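Local coordinates for MFP2b (Ascaris suum, PDB 2BJR), which probably enhances the polymerisation of major sperm protein that drives the amoeboid crawling of nematode sperm, and carries a bound zinc ion, at residues 189-193 and 359-365; 209-213 and 227-231; 283-287 and 300-304; 309-315 and 326-332. All coordinates share one frame; numbering follows the deposited sequence.

All four contacts lie in the C-terminal part of the chain, which holds the second of two related family regions, away from the zinc site. Contact 1 closes a long loop, from the segment leading into strand 194-199 to the C-terminal end of strand 355-361, and contacts 2, 3 and 4 follow one another inside it. Contacts 1, 3 and 4 all reach the sheet built round strand 355-361, which pairs with strands 282-288, 300-302 and 313-319; contact 2 belongs to the other sheet of this part. Centres of contacts 1 and 3 are 11 Å apart, those of 1 and 4 about 21 Å. Trp286 and Pro314 pack against contact 2, so the two sheets meet there.

Contact 1. Residues 189-193 and 359-365; sequences RVTLN and RKAKPGC
The guanidinium of Arg359 and the amide of Asn193 meet coming from opposite directions. Asn193 OD1 sits over the centre of the guanidinium, 3.6 Å above its plane, and the amide is tilted by 42° from it. With CG between the backbone N and the carbonyl carbon (chi1 55°) and an extended chain from CG to NE, Arg359 carries its charge from the strand to the loop. There NH1 donates to Thr191 O at 2.8 Å, a somewhat bent bond that meets the oxygen from above its carbonyl plane. A water also donates to this oxygen and accepts a weak bond from Arg359 NH2, so the loop carbonyl is gripped twice. Asn193 ND2 turns to Tyr284 OH, while Arg359 NH2 has a salt bridge with Asp368. The contact thus ties the entry to strand 194-199, in one sheet, to the end of strand 355-361, in the other. Past that strand a type II turn runs from Lys362 to Cys365, closed by Cys365 N to Lys362 O, with Gly364 at the positive phi its third position favours. Arg189 reaches this turn at about a right angle to Lys362: NH1 lies 3.3 Å from Lys362 CD, and NH2 is 3.6 Å from Cys365 SG. Arg189 meets the uncharged stem of Lys362, whose NZ turns away to salt bridges with Asp283 and Glu277; this probably eases the closeness of the two positive charges.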
# COMPACT_ATOMS: atom_id res chain seq x y z
N ARG A 189 -17.05 2.47 9.22
CA ARG A 189 -16.37 1.21 8.90
C ARG A 189 -15.41 1.39 7.70
O ARG A 189 -15.63 2.22 6.81
CB ARG A 189 -17.37 0.08 8.65
CG ARG A 189 -18.04 -0.39 9.95
CD ARG A 189 -18.99 -1.57 9.82
NE ARG A 189 -20.19 -1.24 9.06
CZ ARG A 189 -21.20 -2.10 8.82
NH1 ARG A 189 -21.16 -3.35 9.32
NH2 ARG A 189 -22.26 -1.71 8.13
N VAL A 190 -14.36 0.58 7.72
CA VAL A 190 -13.27 0.65 6.76
C VAL A 190 -13.74 0.15 5.41
O VAL A 190 -14.32 -0.92 5.32
CB VAL A 190 -12.09 -0.22 7.22
CG1 VAL A 190 -10.99 -0.19 6.19
CG2 VAL A 190 -11.56 0.21 8.60
N THR A 191 -13.48 0.91 4.36
CA THR A 191 -13.84 0.46 3.00
C THR A 191 -12.66 0.28 2.06
O THR A 191 -12.83 -0.14 0.92
CB THR A 191 -14.84 1.45 2.40
OG1 THR A 191 -14.30 2.77 2.46
CG2 THR A 191 -16.13 1.47 3.21
N LEU A 192 -11.46 0.60 2.53
CA LEU A 192 -10.25 0.32 1.77
C LEU A 192 -9.65 -1.03 2.16
O LEU A 192 -9.60 -1.37 3.30
CB LEU A 192 -9.22 1.39 2.05
CG LEU A 192 -9.75 2.79 1.71
CD1 LEU A 192 -8.58 3.77 1.76
CD2 LEU A 192 -10.43 2.90 0.35
N ASN A 193 -9.21 -1.80 1.19
CA ASN A 193 -8.49 -3.05 1.46
C ASN A 193 -7.29 -2.71 2.31
O ASN A 193 -6.59 -1.72 2.05
CB ASN A 193 -8.00 -3.68 0.17
CG ASN A 193 -9.13 -4.10 -0.76
OD1 ASN A 193 -9.19 -3.67 -1.92
ND2 ASN A 193 -10.03 -4.96 -0.25
N ARG A 359 -14.89 -8.85 -3.03
CA ARG A 359 -15.45 -8.33 -1.82
C ARG A 359 -16.82 -7.69 -2.10
O ARG A 359 -17.11 -7.26 -3.21
CB ARG A 359 -14.52 -7.29 -1.17
CG ARG A 359 -14.12 -6.15 -2.03
CD ARG A 359 -13.25 -5.15 -1.30
NE ARG A 359 -13.00 -3.96 -2.08
CZ ARG A 359 -12.65 -2.80 -1.56
NH1 ARG A 359 -12.40 -2.67 -0.25
NH2 ARG A 359 -12.56 -1.76 -2.35
N LYS A 360 -17.61 -7.63 -1.05
CA LYS A 360 -18.99 -7.14 -1.11
C LYS A 360 -19.20 -6.22 0.05
O LYS A 360 -18.97 -6.61 1.19
CB LYS A 360 -19.98 -8.30 -0.96
CG LYS A 360 -21.46 -7.81 -0.90
CD LYS A 360 -22.46 -8.93 -1.27
CE LYS A 360 -23.95 -8.38 -1.33
NZ LYS A 360 -24.86 -9.17 -2.24
N ALA A 361 -19.71 -5.04 -0.25
CA ALA A 361 -19.99 -4.06 0.77
C ALA A 361 -21.09 -4.55 1.71
O ALA A 361 -22.09 -5.14 1.27
CB ALA A 361 -20.43 -2.78 0.15
N LYS A 362 -20.88 -4.28 2.98
CA LYS A 362 -21.89 -4.46 4.01
C LYS A 362 -22.96 -3.36 3.89
O LYS A 362 -22.73 -2.26 3.35
CB LYS A 362 -21.25 -4.40 5.39
CG LYS A 362 -20.45 -5.65 5.75
CD LYS A 362 -19.95 -5.62 7.20
CE LYS A 362 -19.03 -6.80 7.57
NZ LYS A 362 -19.73 -8.14 7.56
N PRO A 363 -24.16 -3.64 4.42
CA PRO A 363 -25.22 -2.62 4.42
C PRO A 363 -24.71 -1.33 5.09
O PRO A 363 -24.05 -1.38 6.12
CB PRO A 363 -26.34 -3.26 5.26
CG PRO A 363 -26.10 -4.75 5.19
CD PRO A 363 -24.58 -4.90 5.07
N GLY A 364 -25.01 -0.21 4.45
CA GLY A 364 -24.57 1.10 4.89
C GLY A 364 -23.21 1.57 4.38
O GLY A 364 -22.84 2.73 4.58
N CYS A 365 -22.50 0.67 3.70
CA CYS A 365 -21.15 0.92 3.21
C CYS A 365 -21.09 0.89 1.70
O CYS A 365 -21.90 0.26 1.03
CB CYS A 365 -20.19 -0.13 3.80
SG CYS A 365 -20.26 -0.19 5.61
O HOH W 1 -13.50 1.03 -1.55

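Contact 2. Residues 209-213 and 227-231; sequences TPVRA and DQYVA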
# COMPACT_ATOMS: atom_id res chain seq x y z
N THR A 209 -4.28 -10.78 9.76
CA THR A 209 -4.74 -12.05 9.25
C THR A 209 -4.62 -12.03 7.74
O THR A 209 -5.41 -11.37 7.10
CB THR A 209 -6.21 -12.22 9.64
OG1 THR A 209 -6.36 -12.21 11.09
CG2 THR A 209 -6.73 -13.60 9.22
N PRO A 210 -3.65 -12.74 7.18
CA PRO A 210 -3.49 -12.81 5.72
C PRO A 210 -4.67 -13.58 5.10
O PRO A 210 -5.38 -14.31 5.81
CB PRO A 210 -2.18 -13.55 5.51
CG PRO A 210 -1.69 -13.95 6.86
CD PRO A 210 -2.60 -13.50 7.90
N VAL A 211 -4.90 -13.36 3.81
CA VAL A 211 -6.04 -13.86 3.11
C VAL A 211 -5.64 -15.08 2.31
O VAL A 211 -4.85 -14.99 1.34
CB VAL A 211 -6.66 -12.76 2.21
CG1 VAL A 211 -7.78 -13.34 1.38
CG2 VAL A 211 -7.15 -11.53 3.07
N ARG A 212 -6.21 -16.23 2.69
CA ARG A 212 -5.79 -17.51 2.13
C ARG A 212 -6.55 -17.85 0.86
O ARG A 212 -7.75 -17.62 0.79
CB ARG A 212 -6.04 -18.63 3.13
CG ARG A 212 -5.46 -19.98 2.66
CD ARG A 212 -5.21 -20.97 3.79
NE ARG A 212 -6.39 -21.15 4.64
CZ ARG A 212 -6.61 -22.19 5.46
NH1 ARG A 212 -5.81 -23.23 5.48
NH2 ARG A 212 -7.68 -22.20 6.25
N ALA A 213 -5.85 -18.34 -0.15
CA ALA A 213 -6.42 -18.76 -1.39
C ALA A 213 -7.61 -19.69 -1.11
O ALA A 213 -7.42 -20.71 -0.44
CB ALA A 213 -5.42 -19.46 -2.20
N ASP A 227 -0.95 -23.88 1.54
CA ASP A 227 -1.50 -22.68 2.20
C ASP A 227 -0.78 -21.46 1.62
O ASP A 227 0.38 -21.14 1.94
CB ASP A 227 -1.38 -22.77 3.71
CG ASP A 227 -2.19 -23.91 4.27
OD1 ASP A 227 -3.39 -24.06 3.91
OD2 ASP A 227 -1.69 -24.74 5.06
N GLN A 228 -1.51 -20.80 0.73
CA GLN A 228 -1.00 -19.69 -0.06
C GLN A 228 -1.86 -18.48 0.21
O GLN A 228 -3.05 -18.60 0.31
CB GLN A 228 -1.08 -20.06 -1.52
CG GLN A 228 -0.16 -21.17 -1.94
CD GLN A 228 -0.48 -21.77 -3.31
OE1 GLN A 228 -1.02 -21.08 -4.21
NE2 GLN A 228 -0.15 -23.03 -3.49
N TYR A 229 -1.24 -17.31 0.32
CA TYR A 229 -1.93 -16.12 0.72
C TYR A 229 -1.62 -14.98 -0.24
O TYR A 229 -0.62 -14.99 -0.92
CB TYR A 229 -1.53 -15.69 2.11
CG TYR A 229 -1.72 -16.77 3.19
CD1 TYR A 229 -0.76 -17.79 3.35
CD2 TYR A 229 -2.82 -16.77 4.01
CE1 TYR A 229 -0.89 -18.76 4.34
CE2 TYR A 229 -2.98 -17.78 4.98
CZ TYR A 229 -1.97 -18.73 5.14
OH TYR A 229 -2.09 -19.72 6.08
N VAL A 230 -2.55 -14.03 -0.33
CA VAL A 230 -2.45 -12.94 -1.30
C VAL A 230 -1.39 -11.89 -0.94
O VAL A 230 -1.36 -11.37 0.16
CB VAL A 230 -3.80 -12.24 -1.38
CG1 VAL A 230 -3.69 -10.98 -2.36
CG2 VAL A 230 -4.86 -13.19 -1.90
N ALA A 231 -0.55 -11.57 -1.91
CA ALA A 231 0.47 -10.53 -1.76
C ALA A 231 0.58 -9.80 -3.07
O ALA A 231 0.23 -10.34 -4.14
CB ALA A 231 1.78 -11.18 -1.39
O HOH W 2 -2.71 -12.20 2.42
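This is a short backbone bridge between a loop and the start of a strand, partly buried, where the segment following strand 209-210 crosses the beginning of strand 229-235. Arg212 pairs with Tyr229 in a single bridge, their CA atoms 4.3 Å apart, and the two backbone directions diverge by 107°. Ala213 N gives a nearly straight bond to Gln228 O at 2.8 Å, and Val230 N donates to Val211 O at 3.0 Å. Water 2 extends the join, accepting from Val211 N and donating to Val230 O. Both strands also pair with strand 268-274, so the bridge probably joins two neighbours of that strand in this curled or branched antiparallel sheet. The Tyr229 ring packs beside the bridge, edge-to-face with Trp204: Pro210 CB touches its CD2 at 3.6 Å, and Arg212 passes its CG over one ring face, an aliphatic stem suited to an aromatic surface. The guanidinium, nearly parallel to the ring plane (10°), lies beyond the ring without stacking on it. CG anti to the backbone N (chi1 -173°) and a bend at chi3 carry the stem past the ring to Asp227, where Arg212 NH1 forms a salt bridge with Asp227 OD1, 3.0 Å away, in the guanidinium plane but from above the carboxylate. Ser217 OG also bonds that oxygen. Small Ala213 and branched Val230 pack toward strand 313-319.

Contact 3. Residues 283-287 and 300-304; sequences DYDWK and WIPVH
Strands 283-287 and 300-302 cross at 76°, their axes 8.8 Å apart at the closest, because strand 355-361 runs between them and side chains must meet across it. The Trp300 side chain, which also packs on Lys360, bridges toward strand 283-287, and Lys287 CE lies over one face of its indole, 3.5 Å from the centroid of the five-membered ring and only 11° off the ring normal. This is a CH-pi contact made by a methylene that the neighbouring ammonium probably makes more acidic. NZ itself stands off-centre, 4.3 Å from the same centroid, in a cation-pi interaction. The bend of the lysine at chi2 (-64°) folds the chain back over the ring. NZ also forms a salt bridge with Asp285 OD2, at 2.8 Å on the anti side, tilted out of the carboxylate plane, so the cation is shared between an acid and an aromatic face. Asp285 contributes its CB as well, 3.6 Å from Trp300 CH2, while Asp283 O lies near CZ3. A tryptophan suits this place because its wide, flat surface can meet both backbone and side chains of the crossing strand. From the other side of strand 283-287, Tyr284 meets Val303 at about a right angle, CE2 3.6 Å from CG2, and Val303 packs on Leu357. Strand 355-361 bonds Asp283, Asp285 and Lys287 on one edge, Ile301 and Val303 on the other. The arrangement is that of a curled or branched antiparallel sheet, whose strand 355-361 is flanked by both segments.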
# COMPACT_ATOMS: atom_id res chain seq x y z
N ASP A 283 -16.88 -7.80 3.14
CA ASP A 283 -16.41 -9.14 3.35
C ASP A 283 -15.77 -9.72 2.08
O ASP A 283 -16.18 -9.40 0.97
CB ASP A 283 -17.60 -10.06 3.74
CG ASP A 283 -18.32 -9.54 4.99
OD1 ASP A 283 -17.63 -9.40 6.03
OD2 ASP A 283 -19.51 -9.15 4.98
N TYR A 284 -14.83 -10.63 2.27
CA TYR A 284 -14.16 -11.28 1.15
C TYR A 284 -14.76 -12.65 0.89
O TYR A 284 -15.17 -13.34 1.83
CB TYR A 284 -12.67 -11.53 1.47
CG TYR A 284 -11.81 -10.29 1.46
CD1 TYR A 284 -11.04 -9.97 2.55
CD2 TYR A 284 -11.76 -9.46 0.35
CE1 TYR A 284 -10.18 -8.85 2.55
CE2 TYR A 284 -10.99 -8.30 0.37
CZ TYR A 284 -10.18 -8.02 1.45
OH TYR A 284 -9.39 -6.86 1.43
N ASP A 285 -14.72 -13.07 -0.37
CA ASP A 285 -14.98 -14.43 -0.78
C ASP A 285 -14.39 -14.65 -2.16
O ASP A 285 -14.16 -13.70 -2.89
CB ASP A 285 -16.49 -14.61 -0.91
CG ASP A 285 -16.92 -16.07 -0.89
OD1 ASP A 285 -16.10 -17.00 -0.59
OD2 ASP A 285 -18.10 -16.31 -1.17
N TRP A 286 -14.13 -15.89 -2.52
CA TRP A 286 -13.54 -16.20 -3.81
C TRP A 286 -14.67 -16.63 -4.68
O TRP A 286 -15.48 -17.46 -4.25
CB TRP A 286 -12.47 -17.28 -3.70
CG TRP A 286 -11.31 -16.82 -2.86
CD1 TRP A 286 -11.26 -16.72 -1.48
CD2 TRP A 286 -10.04 -16.40 -3.33
NE1 TRP A 286 -10.03 -16.27 -1.09
CE2 TRP A 286 -9.26 -16.05 -2.20
CE3 TRP A 286 -9.48 -16.26 -4.60
CZ2 TRP A 286 -7.96 -15.59 -2.30
CZ3 TRP A 286 -8.17 -15.79 -4.68
CH2 TRP A 286 -7.42 -15.50 -3.53
N LYS A 287 -14.78 -16.01 -5.85
CA LYS A 287 -15.92 -16.24 -6.76
C LYS A 287 -15.45 -16.69 -8.13
O LYS A 287 -14.37 -16.27 -8.57
CB LYS A 287 -16.73 -14.95 -6.94
CG LYS A 287 -17.32 -14.37 -5.67
CD LYS A 287 -18.37 -15.38 -5.08
CE LYS A 287 -19.25 -14.71 -4.03
NZ LYS A 287 -19.93 -15.75 -3.18
N TRP A 300 -20.71 -8.20 -5.72
CA TRP A 300 -19.34 -8.70 -5.51
C TRP A 300 -18.40 -8.04 -6.51
O TRP A 300 -18.66 -7.96 -7.71
CB TRP A 300 -19.25 -10.22 -5.60
CG TRP A 300 -19.88 -10.91 -4.46
CD1 TRP A 300 -21.14 -11.43 -4.41
CD2 TRP A 300 -19.30 -11.17 -3.17
NE1 TRP A 300 -21.38 -11.99 -3.18
CE2 TRP A 300 -20.27 -11.84 -2.39
CE3 TRP A 300 -18.05 -10.89 -2.59
CZ2 TRP A 300 -20.04 -12.24 -1.08
CZ3 TRP A 300 -17.83 -11.27 -1.29
CH2 TRP A 300 -18.82 -11.94 -0.53
N ILE A 301 -17.32 -7.46 -6.01
CA ILE A 301 -16.42 -6.72 -6.87
C ILE A 301 -15.05 -7.38 -6.69
O ILE A 301 -14.62 -7.55 -5.56
CB ILE A 301 -16.38 -5.25 -6.43
CG1 ILE A 301 -17.79 -4.62 -6.41
CG2 ILE A 301 -15.52 -4.42 -7.34
CD1 ILE A 301 -17.76 -3.07 -6.25
N PRO A 302 -14.34 -7.71 -7.75
CA PRO A 302 -12.96 -8.18 -7.55
C PRO A 302 -12.11 -7.18 -6.77
O PRO A 302 -12.26 -5.97 -6.89
CB PRO A 302 -12.42 -8.35 -8.98
CG PRO A 302 -13.64 -8.51 -9.83
CD PRO A 302 -14.70 -7.62 -9.18
N VAL A 303 -11.18 -7.69 -5.98
CA VAL A 303 -10.14 -6.89 -5.38
C VAL A 303 -9.27 -6.50 -6.56
O VAL A 303 -8.96 -7.34 -7.37
CB VAL A 303 -9.37 -7.70 -4.33
CG1 VAL A 303 -8.09 -7.06 -3.94
CG2 VAL A 303 -10.26 -7.90 -3.14
N HIS A 304 -8.91 -5.22 -6.70
CA HIS A 304 -8.10 -4.80 -7.83
C HIS A 304 -7.13 -3.70 -7.46
O HIS A 304 -7.44 -2.85 -6.62
CB HIS A 304 -8.97 -4.29 -9.00
CG HIS A 304 -9.91 -3.19 -8.63
ND1 HIS A 304 -9.70 -1.87 -8.98
CD2 HIS A 304 -11.08 -3.22 -7.95
CE1 HIS A 304 -10.69 -1.12 -8.49
NE2 HIS A 304 -11.56 -1.93 -7.88

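Contact 4. Residues 309-315 and 326-332; sequences KGNISPA and GKADIRN
Ser313 and Ala328 face each other as a hydrogen-bonded pair, with Ser313 N to Ala328 O and Ala328 N to Ser313 O both 2.8 Å. They belong to the tight part of the contact, the antiparallel hairpin of strands 313-319 and 322-329, which continues through a second such pair, Ala315 with Gly326. Of its two bonds, Gly326 N to Ala315 O is short, whereas Ala315 N reaches Gly326 O at 3.2 Å from above the carbonyl plane. Small residues fit this buried face: the methyls of Ala315 and Ala328 touch, CB to CB, at 3.8 Å. Pro314 stands at the non-hydrogen-bonded pair with Lys327; its lack of an N-H costs this hairpin no bond, since such a position turns its backbone N away from the partner strand. Ile312 CG2 meets Lys327 CB at 3.9 Å, crossing it obliquely.

Toward residues 309-311 the strands part and water takes over. Water 3 donates to Asn311 O and Ser313 OG, which also bonds Val303 O, and accepts from Ile330 N; water 4 links Asn311 N to Asp329 OD1. With CG anti to the backbone N (chi1 -179°), Asp329 brings OD2 to within 3.3 Å of Gly310 CA, an approach that the lack of a side chain permits. Asn332 N bonds OD1 in an Asx motif. With Asn332 N and water 4 at OD1 and Asn332 ND2 at OD2, the carboxylate is probably stabilised as the anion.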
# COMPACT_ATOMS: atom_id res chain seq x y z
N LYS A 309 -2.10 -0.33 -17.99
CA LYS A 309 -2.06 -1.55 -18.82
C LYS A 309 -3.11 -2.62 -18.45
O LYS A 309 -3.15 -3.68 -19.05
CB LYS A 309 -0.71 -2.22 -18.74
CG LYS A 309 0.45 -1.46 -19.43
CD LYS A 309 1.47 -2.51 -19.88
CE LYS A 309 2.89 -2.02 -19.93
NZ LYS A 309 3.83 -3.22 -20.06
N GLY A 310 -3.94 -2.38 -17.44
CA GLY A 310 -4.86 -3.39 -16.97
C GLY A 310 -4.87 -3.44 -15.45
O GLY A 310 -3.81 -3.37 -14.83
N ASN A 311 -6.05 -3.57 -14.86
CA ASN A 311 -6.19 -3.65 -13.42
C ASN A 311 -6.05 -5.09 -12.98
O ASN A 311 -6.56 -5.99 -13.62
CB ASN A 311 -7.52 -3.07 -13.01
CG ASN A 311 -7.74 -1.70 -13.64
OD1 ASN A 311 -6.78 -0.91 -13.79
ND2 ASN A 311 -8.97 -1.42 -14.06
N ILE A 312 -5.29 -5.31 -11.91
CA ILE A 312 -4.90 -6.66 -11.56
C ILE A 312 -5.56 -7.12 -10.27
O ILE A 312 -5.58 -6.38 -9.29
CB ILE A 312 -3.37 -6.69 -11.46
CG1 ILE A 312 -2.72 -6.17 -12.75
CG2 ILE A 312 -2.90 -8.09 -11.19
CD1 ILE A 312 -3.01 -6.99 -14.00
N SER A 313 -6.05 -8.35 -10.26
CA SER A 313 -6.78 -8.95 -9.15
C SER A 313 -6.11 -10.25 -8.72
O SER A 313 -5.50 -10.92 -9.56
CB SER A 313 -8.23 -9.27 -9.57
OG SER A 313 -8.89 -8.10 -10.01
N PRO A 314 -6.27 -10.66 -7.44
CA PRO A 314 -5.79 -11.97 -7.02
C PRO A 314 -6.72 -13.07 -7.58
O PRO A 314 -7.92 -12.88 -7.58
CB PRO A 314 -5.90 -11.92 -5.46
CG PRO A 314 -6.20 -10.54 -5.12
CD PRO A 314 -6.93 -9.96 -6.31
N ALA A 315 -6.17 -14.21 -7.98
CA ALA A 315 -6.95 -15.27 -8.62
C ALA A 315 -6.26 -16.60 -8.44
O ALA A 315 -5.05 -16.70 -8.59
CB ALA A 315 -7.13 -14.98 -10.06
N GLY A 326 -2.29 -16.94 -8.21
CA GLY A 326 -1.58 -15.93 -9.00
C GLY A 326 -2.45 -14.70 -9.24
O GLY A 326 -3.02 -14.12 -8.32
N LYS A 327 -2.50 -14.24 -10.47
CA LYS A 327 -3.13 -12.94 -10.72
C LYS A 327 -4.03 -13.01 -11.96
O LYS A 327 -3.83 -13.87 -12.81
CB LYS A 327 -2.03 -11.86 -10.85
CG LYS A 327 -1.23 -11.93 -12.22
CD LYS A 327 0.02 -11.03 -12.18
CE LYS A 327 0.79 -11.08 -13.52
NZ LYS A 327 0.12 -10.22 -14.58
N ALA A 328 -4.97 -12.08 -12.10
CA ALA A 328 -5.80 -11.98 -13.32
C ALA A 328 -6.15 -10.54 -13.58
O ALA A 328 -6.23 -9.71 -12.65
CB ALA A 328 -7.10 -12.79 -13.18
N ASP A 329 -6.34 -10.27 -14.86
CA ASP A 329 -6.93 -9.06 -15.38
C ASP A 329 -8.30 -9.47 -15.90
O ASP A 329 -8.40 -10.12 -16.94
CB ASP A 329 -6.07 -8.56 -16.51
CG ASP A 329 -6.58 -7.25 -17.11
OD1 ASP A 329 -7.77 -6.95 -17.01
OD2 ASP A 329 -5.78 -6.44 -17.65
N ILE A 330 -9.32 -9.12 -15.15
CA ILE A 330 -10.67 -9.58 -15.43
C ILE A 330 -11.14 -8.96 -16.75
O ILE A 330 -11.65 -9.66 -17.60
CB ILE A 330 -11.65 -9.16 -14.33
CG1 ILE A 330 -11.33 -9.73 -12.92
CG2 ILE A 330 -13.08 -9.55 -14.71
CD1 ILE A 330 -10.54 -11.00 -12.87
N ARG A 331 -10.96 -7.65 -16.91
CA ARG A 331 -11.51 -6.98 -18.09
C ARG A 331 -10.90 -7.55 -19.38
O ARG A 331 -11.56 -7.65 -20.41
CB ARG A 331 -11.32 -5.47 -18.01
CG ARG A 331 -12.31 -4.74 -17.13
CD ARG A 331 -12.06 -3.22 -17.14
NE ARG A 331 -12.98 -2.47 -16.29
CZ ARG A 331 -14.24 -2.14 -16.60
NH1 ARG A 331 -14.78 -2.53 -17.75
NH2 ARG A 331 -14.97 -1.44 -15.74
N ASN A 332 -9.64 -7.96 -19.32
CA ASN A 332 -8.91 -8.38 -20.50
C ASN A 332 -8.82 -9.91 -20.60
O ASN A 332 -8.11 -10.46 -21.44
CB ASN A 332 -7.54 -7.68 -20.52
CG ASN A 332 -7.67 -6.10 -20.63
OD1 ASN A 332 -8.52 -5.59 -21.40
ND2 ASN A 332 -6.80 -5.35 -19.91
O HOH W 3 -8.83 -7.37 -12.76
O HOH W 4 -8.25 -4.36 -16.57
O HOH W 5 -11.33 -3.44 -13.51